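Local coordinates for protein NAGD (Escherichia coli, PDB 2C4N), which is a magnesium-dependent phosphatase of the HAD superfamily that probably removes phosphate from a broad range of nucleotides and from some other phosphate esters, at residues A[207-221]-A[235-249]. Sequence-based numbering, arbitrary orientation.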
ATOM      1  N   ILE A 207       3.005   8.595 -21.711  1.00 13.83           N
ATOM      2  CA  ILE A 207       3.991   9.636 -21.498  1.00 16.01           C
ATOM      3  C   ILE A 207       5.088   9.243 -20.516  1.00 15.79           C
ATOM      4  O   ILE A 207       6.271   9.443 -20.795  1.00 17.07           O
ATOM      5  CB  ILE A 207       3.302  10.937 -21.041  1.00 17.76           C
ATOM      6  CG1 ILE A 207       2.090  11.219 -21.944  1.00 18.38           C
ATOM      7  CG2 ILE A 207       4.289  12.098 -21.111  1.00 17.59           C
ATOM      8  CD1 ILE A 207       2.422  11.343 -23.438  1.00 17.89           C
ATOM      9  N   LEU A 208       4.698   8.667 -19.381  1.00 19.35           N
ATOM     10  CA  LEU A 208       5.666   8.240 -18.376  1.00 20.96           C
ATOM     11  C   LEU A 208       6.648   7.223 -18.963  1.00 19.94           C
ATOM     12  O   LEU A 208       7.860   7.334 -18.763  1.00 19.74           O
ATOM     13  CB  LEU A 208       4.945   7.632 -17.166  1.00 20.80           C
ATOM     14  CG  LEU A 208       5.812   7.057 -16.037  1.00 21.31           C
ATOM     15  CD1 LEU A 208       6.722   8.135 -15.469  1.00 22.42           C
ATOM     16  CD2 LEU A 208       4.914   6.488 -14.949  1.00 22.86           C
ATOM     17  N   ALA A 209       6.131   6.237 -19.690  1.00 20.19           N
ATOM     18  CA  ALA A 209       6.990   5.220 -20.292  1.00 18.93           C
ATOM     19  C   ALA A 209       7.908   5.823 -21.348  1.00 18.69           C
ATOM     20  O   ALA A 209       9.112   5.560 -21.362  1.00 18.06           O
ATOM     21  CB  ALA A 209       6.143   4.113 -20.906  1.00 17.22           C
ATOM     22  N   GLY A 210       7.343   6.643 -22.232  1.00 15.83           N
ATOM     23  CA  GLY A 210       8.150   7.258 -23.270  1.00 17.57           C
ATOM     24  C   GLY A 210       9.269   8.098 -22.682  1.00 19.22           C
ATOM     25  O   GLY A 210      10.421   8.015 -23.108  1.00 19.46           O
ATOM     26  N   PHE A 211       8.923   8.907 -21.690  1.00 17.30           N
ATOM     27  CA  PHE A 211       9.896   9.773 -21.036  1.00 20.42           C
ATOM     28  C   PHE A 211      11.059   8.989 -20.431  1.00 19.19           C
ATOM     29  O   PHE A 211      12.231   9.321 -20.636  1.00 17.91           O
ATOM     30  CB  PHE A 211       9.207  10.600 -19.951  1.00 26.88           C
ATOM     31  CG  PHE A 211      10.155  11.402 -19.127  1.00 31.03           C
ATOM     32  CD1 PHE A 211      10.638  10.910 -17.918  1.00 31.76           C
ATOM     33  CD2 PHE A 211      10.624  12.627 -19.594  1.00 33.90           C
ATOM     34  CE1 PHE A 211      11.581  11.626 -17.188  1.00 33.52           C
ATOM     35  CE2 PHE A 211      11.566  13.349 -18.873  1.00 34.03           C
ATOM     36  CZ  PHE A 211      12.046  12.846 -17.669  1.00 32.77           C
ATOM     37  N   GLN A 212      10.728   7.948 -19.682  1.00 19.95           N
ATOM     38  CA  GLN A 212      11.746   7.119 -19.049  1.00 21.91           C
ATOM     39  C   GLN A 212      12.622   6.391 -20.059  1.00 20.65           C
ATOM     40  O   GLN A 212      13.781   6.101 -19.778  1.00 22.74           O
ATOM     41  CB  GLN A 212      11.085   6.107 -18.114  1.00 27.34           C
ATOM     42  CG  GLN A 212      10.351   6.761 -16.963  1.00 31.79           C
ATOM     43  CD  GLN A 212      10.741   6.181 -15.629  1.00 34.24           C
ATOM     44  OE1 GLN A 212       9.963   5.473 -14.995  1.00 38.08           O
ATOM     45  NE2 GLN A 212      11.957   6.470 -15.197  1.00 35.24           N
ATOM     46  N   ALA A 213      12.057   6.106 -21.229  1.00 22.29           N
ATOM     47  CA  ALA A 213      12.765   5.405 -22.300  1.00 23.29           C
ATOM     48  C   ALA A 213      13.622   6.354 -23.139  1.00 23.39           C
ATOM     49  O   ALA A 213      14.363   5.919 -24.019  1.00 25.62           O
ATOM     50  CB  ALA A 213      11.761   4.686 -23.198  1.00 19.75           C
ATOM     51  N   GLY A 214      13.508   7.651 -22.872  1.00 23.68           N
ATOM     52  CA  GLY A 214      14.293   8.630 -23.601  1.00 23.21           C
ATOM     53  C   GLY A 214      13.650   9.137 -24.877  1.00 22.84           C
ATOM     54  O   GLY A 214      14.323   9.713 -25.730  1.00 22.25           O
ATOM     55  N   LEU A 215      12.345   8.941 -25.019  1.00 17.95           N
ATOM     56  CA  LEU A 215      11.654   9.397 -26.223  1.00 18.09           C
ATOM     57  C   LEU A 215      11.020  10.770 -26.092  1.00 18.07           C
ATOM     58  O   LEU A 215      10.706  11.228 -24.987  1.00 17.48           O
ATOM     59  CB  LEU A 215      10.538   8.420 -26.610  1.00 21.19           C
ATOM     60  CG  LEU A 215      10.809   7.134 -27.401  1.00 21.79           C
ATOM     61  CD1 LEU A 215      11.696   6.204 -26.607  1.00 21.12           C
ATOM     62  CD2 LEU A 215       9.481   6.470 -27.720  1.00 22.50           C
ATOM     63  N   GLU A 216      10.832  11.425 -27.234  1.00 18.53           N
ATOM     64  CA  GLU A 216      10.141  12.702 -27.258  1.00 20.49           C
ATOM     65  C   GLU A 216       8.695  12.242 -27.119  1.00 17.65           C
ATOM     66  O   GLU A 216       8.333  11.180 -27.630  1.00 15.90           O
ATOM     67  CB  GLU A 216      10.348  13.422 -28.596  1.00 37.48           C
ATOM     68  CG  GLU A 216      11.634  14.225 -28.686  1.00 46.10           C
ATOM     69  CD  GLU A 216      11.724  15.051 -29.956  1.00 50.30           C
ATOM     70  OE1 GLU A 216      10.814  14.952 -30.810  1.00 48.63           O
ATOM     71  OE2 GLU A 216      12.715  15.800 -30.098  1.00 53.63           O
ATOM     72  N   THR A 217       7.870  13.022 -26.435  1.00 19.15           N
ATOM     73  CA  THR A 217       6.486  12.624 -26.230  1.00 18.49           C
ATOM     74  C   THR A 217       5.461  13.652 -26.677  1.00 18.19           C
ATOM     75  O   THR A 217       5.687  14.858 -26.574  1.00 17.16           O
ATOM     76  CB  THR A 217       6.232  12.332 -24.737  1.00 18.67           C
ATOM     77  OG1 THR A 217       6.532  13.510 -23.975  1.00 19.44           O
ATOM     78  CG2 THR A 217       7.124  11.188 -24.249  1.00 17.99           C
ATOM     79  N   ILE A 218       4.331  13.160 -27.169  1.00 16.62           N
ATOM     80  CA  ILE A 218       3.235  14.021 -27.591  1.00 16.50           C
ATOM     81  C   ILE A 218       1.976  13.533 -26.904  1.00 16.94           C
ATOM     82  O   ILE A 218       1.570  12.383 -27.070  1.00 16.03           O
ATOM     83  CB  ILE A 218       2.982  13.971 -29.117  1.00 19.09           C
ATOM     84  CG1 ILE A 218       4.205  14.493 -29.870  1.00 19.15           C
ATOM     85  CG2 ILE A 218       1.759  14.824 -29.465  1.00 18.75           C
ATOM     86  CD1 ILE A 218       4.041  14.476 -31.385  1.00 20.58           C
ATOM     87  N   LEU A 219       1.365  14.404 -26.116  1.00 15.80           N
ATOM     88  CA  LEU A 219       0.137  14.051 -25.425  1.00 16.37           C
ATOM     89  C   LEU A 219      -1.052  14.600 -26.203  1.00 16.71           C
ATOM     90  O   LEU A 219      -1.065  15.777 -26.555  1.00 16.41           O
ATOM     91  CB  LEU A 219       0.109  14.667 -24.019  1.00 15.22           C
ATOM     92  CG  LEU A 219      -1.216  14.538 -23.245  1.00 15.83           C
ATOM     93  CD1 LEU A 219      -1.395  13.109 -22.732  1.00 17.60           C
ATOM     94  CD2 LEU A 219      -1.212  15.511 -22.072  1.00 17.29           C
ATOM     95  N   VAL A 220      -2.037  13.755 -26.492  1.00 17.20           N
ATOM     96  CA  VAL A 220      -3.242  14.242 -27.152  1.00 17.37           C
ATOM     97  C   VAL A 220      -4.277  14.285 -26.042  1.00 17.53           C
ATOM     98  O   VAL A 220      -4.199  13.505 -25.095  1.00 16.45           O
ATOM     99  CB  VAL A 220      -3.721  13.318 -28.308  1.00 17.00           C
ATOM    100  CG1 VAL A 220      -2.791  13.461 -29.491  1.00 17.18           C
ATOM    101  CG2 VAL A 220      -3.794  11.865 -27.847  1.00 17.35           C
ATOM    102  N   LEU A 221      -5.231  15.204 -26.149  1.00 17.25           N
ATOM    103  CA  LEU A 221      -6.255  15.378 -25.127  1.00 19.00           C
ATOM    104  C   LEU A 221      -7.574  14.693 -25.468  1.00 20.43           C
ATOM    105  O   LEU A 221      -8.604  14.952 -24.845  1.00 21.60           O
ATOM    106  CB  LEU A 221      -6.489  16.878 -24.916  1.00 18.48           C
ATOM    107  CG  LEU A 221      -5.227  17.691 -24.588  1.00 19.64           C
ATOM    108  CD1 LEU A 221      -5.541  19.186 -24.640  1.00 19.77           C
ATOM    109  CD2 LEU A 221      -4.700  17.283 -23.220  1.00 18.18           C
ATOM    110  N   PHE A 235       7.332  15.602 -14.798  1.00 33.40           N
ATOM    111  CA  PHE A 235       7.858  15.745 -16.152  1.00 32.28           C
ATOM    112  C   PHE A 235       6.649  16.163 -16.980  1.00 30.36           C
ATOM    113  O   PHE A 235       5.513  15.990 -16.549  1.00 28.61           O
ATOM    114  CB  PHE A 235       8.370  14.391 -16.653  1.00 43.16           C
ATOM    115  CG  PHE A 235       7.327  13.318 -16.612  1.00 44.54           C
ATOM    116  CD1 PHE A 235       6.457  13.126 -17.686  1.00 45.51           C
ATOM    117  CD2 PHE A 235       7.151  12.560 -15.461  1.00 45.80           C
ATOM    118  CE1 PHE A 235       5.425  12.198 -17.606  1.00 45.76           C
ATOM    119  CE2 PHE A 235       6.127  11.631 -15.369  1.00 46.37           C
ATOM    120  CZ  PHE A 235       5.258  11.448 -16.440  1.00 46.96           C
ATOM    121  N   ARG A 236       6.889  16.710 -18.161  1.00 32.85           N
ATOM    122  CA  ARG A 236       5.795  17.113 -19.022  1.00 32.10           C
ATOM    123  C   ARG A 236       6.048  16.690 -20.464  1.00 30.20           C
ATOM    124  O   ARG A 236       7.188  16.459 -20.870  1.00 30.37           O
ATOM    125  CB  ARG A 236       5.574  18.623 -18.922  1.00 41.65           C
ATOM    126  CG  ARG A 236       5.015  19.064 -17.576  1.00 45.12           C
ATOM    127  CD  ARG A 236       4.973  20.569 -17.483  1.00 49.11           C
ATOM    128  NE  ARG A 236       4.331  21.034 -16.259  1.00 51.10           N
ATOM    129  CZ  ARG A 236       4.275  22.310 -15.893  1.00 53.34           C
ATOM    130  NH1 ARG A 236       4.825  23.246 -16.656  1.00 53.80           N
ATOM    131  NH2 ARG A 236       3.668  22.652 -14.767  1.00 53.16           N
ATOM    132  N   PRO A 237       4.977  16.586 -21.261  1.00 24.58           N
ATOM    133  CA  PRO A 237       5.092  16.183 -22.663  1.00 23.27           C
ATOM    134  C   PRO A 237       5.891  17.180 -23.490  1.00 22.97           C
ATOM    135  O   PRO A 237       5.910  18.373 -23.188  1.00 23.16           O
ATOM    136  CB  PRO A 237       3.635  16.115 -23.127  1.00 21.76           C
ATOM    137  CG  PRO A 237       2.836  15.936 -21.839  1.00 23.75           C
ATOM    138  CD  PRO A 237       3.572  16.856 -20.906  1.00 23.30           C
ATOM    139  N   SER A 238       6.543  16.688 -24.537  1.00 21.50           N
ATOM    140  CA  SER A 238       7.309  17.553 -25.421  1.00 22.47           C
ATOM    141  C   SER A 238       6.316  18.485 -26.122  1.00 23.26           C
ATOM    142  O   SER A 238       6.592  19.670 -26.327  1.00 23.79           O
ATOM    143  CB  SER A 238       8.058  16.709 -26.453  1.00 20.90           C
ATOM    144  OG  SER A 238       8.847  15.716 -25.817  1.00 19.53           O
ATOM    145  N   TRP A 239       5.159  17.931 -26.477  1.00 22.40           N
ATOM    146  CA  TRP A 239       4.083  18.669 -27.147  1.00 22.78           C
ATOM    147  C   TRP A 239       2.724  18.166 -26.661  1.00 21.78           C
ATOM    148  O   TRP A 239       2.611  17.042 -26.161  1.00 20.37           O
ATOM    149  CB  TRP A 239       4.139  18.458 -28.660  1.00 32.44           C
ATOM    150  CG  TRP A 239       5.364  18.967 -29.332  1.00 39.08           C
ATOM    151  CD1 TRP A 239       5.644  20.259 -29.671  1.00 41.01           C
ATOM    152  CD2 TRP A 239       6.470  18.181 -29.790  1.00 41.85           C
ATOM    153  NE1 TRP A 239       6.856  20.327 -30.317  1.00 44.46           N
ATOM    154  CE2 TRP A 239       7.384  19.064 -30.404  1.00 43.55           C
ATOM    155  CE3 TRP A 239       6.776  16.814 -29.739  1.00 43.91           C
ATOM    156  CZ2 TRP A 239       8.588  18.623 -30.970  1.00 44.99           C
ATOM    157  CZ3 TRP A 239       7.972  16.374 -30.302  1.00 43.76           C
ATOM    158  CH2 TRP A 239       8.862  17.278 -30.908  1.00 45.49           C
ATOM    159  N   ILE A 240       1.699  18.999 -26.831  1.00 19.76           N
ATOM    160  CA  ILE A 240       0.337  18.647 -26.441  1.00 18.20           C
ATOM    161  C   ILE A 240      -0.645  19.158 -27.495  1.00 19.47           C
ATOM    162  O   ILE A 240      -0.591  20.323 -27.884  1.00 18.16           O
ATOM    163  CB  ILE A 240      -0.061  19.280 -25.091  1.00 18.37           C
ATOM    164  CG1 ILE A 240       0.944  18.894 -24.005  1.00 17.33           C
ATOM    165  CG2 ILE A 240      -1.465  18.818 -24.701  1.00 18.86           C
ATOM    166  CD1 ILE A 240       0.696  19.572 -22.677  1.00 18.87           C
ATOM    167  N   TYR A 241      -1.530  18.284 -27.966  1.00 18.79           N
ATOM    168  CA  TYR A 241      -2.533  18.677 -28.955  1.00 19.40           C
ATOM    169  C   TYR A 241      -3.885  18.095 -28.581  1.00 18.46           C
ATOM    170  O   TYR A 241      -3.966  17.103 -27.854  1.00 17.54           O
ATOM    171  CB  TYR A 241      -2.159  18.186 -30.360  1.00 22.15           C
ATOM    172  CG  TYR A 241      -0.893  18.794 -30.912  1.00 24.19           C
ATOM    173  CD1 TYR A 241       0.324  18.126 -30.813  1.00 24.79           C
ATOM    174  CD2 TYR A 241      -0.908  20.056 -31.505  1.00 22.41           C
ATOM    175  CE1 TYR A 241       1.496  18.697 -31.287  1.00 26.06           C
ATOM    176  CE2 TYR A 241       0.257  20.637 -31.982  1.00 25.88           C
ATOM    177  CZ  TYR A 241       1.459  19.954 -31.868  1.00 26.99           C
ATOM    178  OH  TYR A 241       2.623  20.533 -32.320  1.00 27.50           O
ATOM    179  N   PRO A 242      -4.973  18.715 -29.066  1.00 18.46           N
ATOM    180  CA  PRO A 242      -6.315  18.214 -28.763  1.00 18.59           C
ATOM    181  C   PRO A 242      -6.442  16.778 -29.276  1.00 16.08           C
ATOM    182  O   PRO A 242      -7.007  15.920 -28.603  1.00 16.63           O
ATOM    183  CB  PRO A 242      -7.223  19.181 -29.519  1.00 24.59           C
ATOM    184  CG  PRO A 242      -6.444  20.461 -29.491  1.00 26.03           C
ATOM    185  CD  PRO A 242      -5.043  19.990 -29.804  1.00 24.90           C
ATOM    186  N   SER A 243      -5.895  16.525 -30.464  1.00 18.77           N
ATOM    187  CA  SER A 243      -5.949  15.193 -31.069  1.00 19.57           C
ATOM    188  C   SER A 243      -4.859  15.059 -32.118  1.00 18.74           C
ATOM    189  O   SER A 243      -4.143  16.015 -32.394  1.00 20.43           O
ATOM    190  CB  SER A 243      -7.312  14.959 -31.729  1.00 18.41           C
ATOM    191  OG  SER A 243      -7.433  15.732 -32.911  1.00 20.48           O
ATOM    192  N   VAL A 244      -4.735  13.873 -32.707  1.00 15.64           N
ATOM    193  CA  VAL A 244      -3.722  13.642 -33.732  1.00 17.30           C
ATOM    194  C   VAL A 244      -3.916  14.526 -34.968  1.00 18.73           C
ATOM    195  O   VAL A 244      -2.979  14.751 -35.733  1.00 19.67           O
ATOM    196  CB  VAL A 244      -3.706  12.160 -34.181  1.00 18.81           C
ATOM    197  CG1 VAL A 244      -3.181  11.281 -33.050  1.00 17.78           C
ATOM    198  CG2 VAL A 244      -5.109  11.715 -34.593  1.00 18.08           C
ATOM    199  N   ALA A 245      -5.128  15.036 -35.151  1.00 23.83           N
ATOM    200  CA  ALA A 245      -5.438  15.873 -36.306  1.00 25.92           C
ATOM    201  C   ALA A 245      -4.538  17.096 -36.464  1.00 27.35           C
ATOM    202  O   ALA A 245      -4.259  17.521 -37.589  1.00 27.99           O
ATOM    203  CB  ALA A 245      -6.895  16.307 -36.249  1.00 25.68           C
ATOM    204  N   GLU A 246      -4.080  17.665 -35.352  1.00 21.49           N
ATOM    205  CA  GLU A 246      -3.220  18.842 -35.420  1.00 23.11           C
ATOM    206  C   GLU A 246      -1.730  18.554 -35.290  1.00 23.85           C
ATOM    207  O   GLU A 246      -0.916  19.471 -35.370  1.00 22.32           O
ATOM    208  CB  GLU A 246      -3.626  19.864 -34.353  1.00 25.36           C
ATOM    209  CG  GLU A 246      -5.025  20.433 -34.522  1.00 26.63           C
ATOM    210  CD  GLU A 246      -5.278  21.608 -33.603  1.00 28.24           C
ATOM    211  OE1 GLU A 246      -4.588  21.706 -32.563  1.00 28.92           O
ATOM    212  OE2 GLU A 246      -6.171  22.431 -33.912  1.00 28.57           O
ATOM    213  N   ILE A 247      -1.362  17.295 -35.082  1.00 19.51           N
ATOM    214  CA  ILE A 247       0.055  16.962 -34.953  1.00 22.39           C
ATOM    215  C   ILE A 247       0.743  17.190 -36.299  1.00 25.51           C
ATOM    216  O   ILE A 247       0.358  16.584 -37.300  1.00 25.56           O
ATOM    217  CB  ILE A 247       0.269  15.474 -34.542  1.00 24.38           C
ATOM    218  CG1 ILE A 247      -0.294  15.225 -33.144  1.00 23.33           C
ATOM    219  CG2 ILE A 247       1.753  15.126 -34.559  1.00 23.45           C
ATOM    220  CD1 ILE A 247      -0.176  13.769 -32.696  1.00 22.83           C
ATOM    221  N   ASP A 248       1.747  18.065 -36.329  1.00 32.88           N
ATOM    222  CA  ASP A 248       2.478  18.337 -37.564  1.00 37.89           C
ATOM    223  C   ASP A 248       3.965  18.572 -37.305  1.00 39.78           C
ATOM    224  O   ASP A 248       4.641  19.240 -38.089  1.00 40.97           O
ATOM    225  CB  ASP A 248       1.876  19.542 -38.299  1.00 50.11           C
ATOM    226  CG  ASP A 248       2.018  20.837 -37.520  1.00 53.46           C
ATOM    227  OD1 ASP A 248       2.607  20.820 -36.415  1.00 55.26           O
ATOM    228  OD2 ASP A 248       1.539  21.876 -38.019  1.00 55.52           O
ATOM    229  N   VAL A 249       4.461  18.027 -36.197  1.00 46.25           N
ATOM    230  CA  VAL A 249       5.872  18.149 -35.849  1.00 46.32           C
ATOM    231  C   VAL A 249       6.590  16.879 -36.291  1.00 46.03           C
ATOM    232  O   VAL A 249       7.779  16.700 -36.031  1.00 47.71           O
ATOM    233  CB  VAL A 249       6.080  18.349 -34.318  1.00 46.99           C
ATOM    234  CG1 VAL A 249       5.468  19.663 -33.859  1.00 47.12           C
ATOM    235  CG2 VAL A 249       5.477  17.189 -33.563  1.00 46.96           C
TER
HETATM  236  O   HOH W   1       8.201  13.810 -22.031  1.00 35.34           O
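Ile-218 lies among Trp-239, Tyr-241, Ile-247 and Val-249, on the sheet face where the short strand 239-241 runs parallel to strand 216-220. Its CG1, anti to the carbonyl carbon (chi1 -63°), reaches CE3 of Trp-239 at 3.5 Å, while CG2 enters at the edge of the Tyr-241 ring and meets Ile-247 CD1 tip to tip. Its CD1 touches CG2 of Val-249, a methyl that also sits over one face of the indole; Ser-238 CB covers the opposite face, and Glu-216 OE1 comes in at the ring edge. With alanine in place of Ile-218, the contacts to the indole, Tyr-241 and Ile-247 vanish, which is likely to leave a gap between the indole and Ile-247 and the Trp-239 ring less firmly held. Leu-219 points to the other face, where its CB packs on Pro-237 CG at 3.7 Å. Thr-217 and Ser-238 fix the start of the pairing: Ser-238 OG accepts a nearly straight bond from Thr-217 N (2.9 Å), and Thr-217 OG1 accepts from Ser-238 N (3.2 Å). A water joins this threonine hydroxyl to Arg-236 O. Beyond, Phe-235 leans on helix 203-212: its CB stands over the centre of the Phe-211 ring, the two rings nearly parallel (17°) but slid apart. Ile-207 CG2 meets the Phe-235 edge, and Leu-208 CD1 lies 3.5 Å from CE2 of Phe-235. Trp-180 of the second subunit stacks on Phe-211. Strand 239-241 thus forms an outer edge of the six-stranded parallel sheet of the Rossmann-like HAD core, with strand 216-220 between it and strand 196-200, which leads to the magnesium ligand Asp-201.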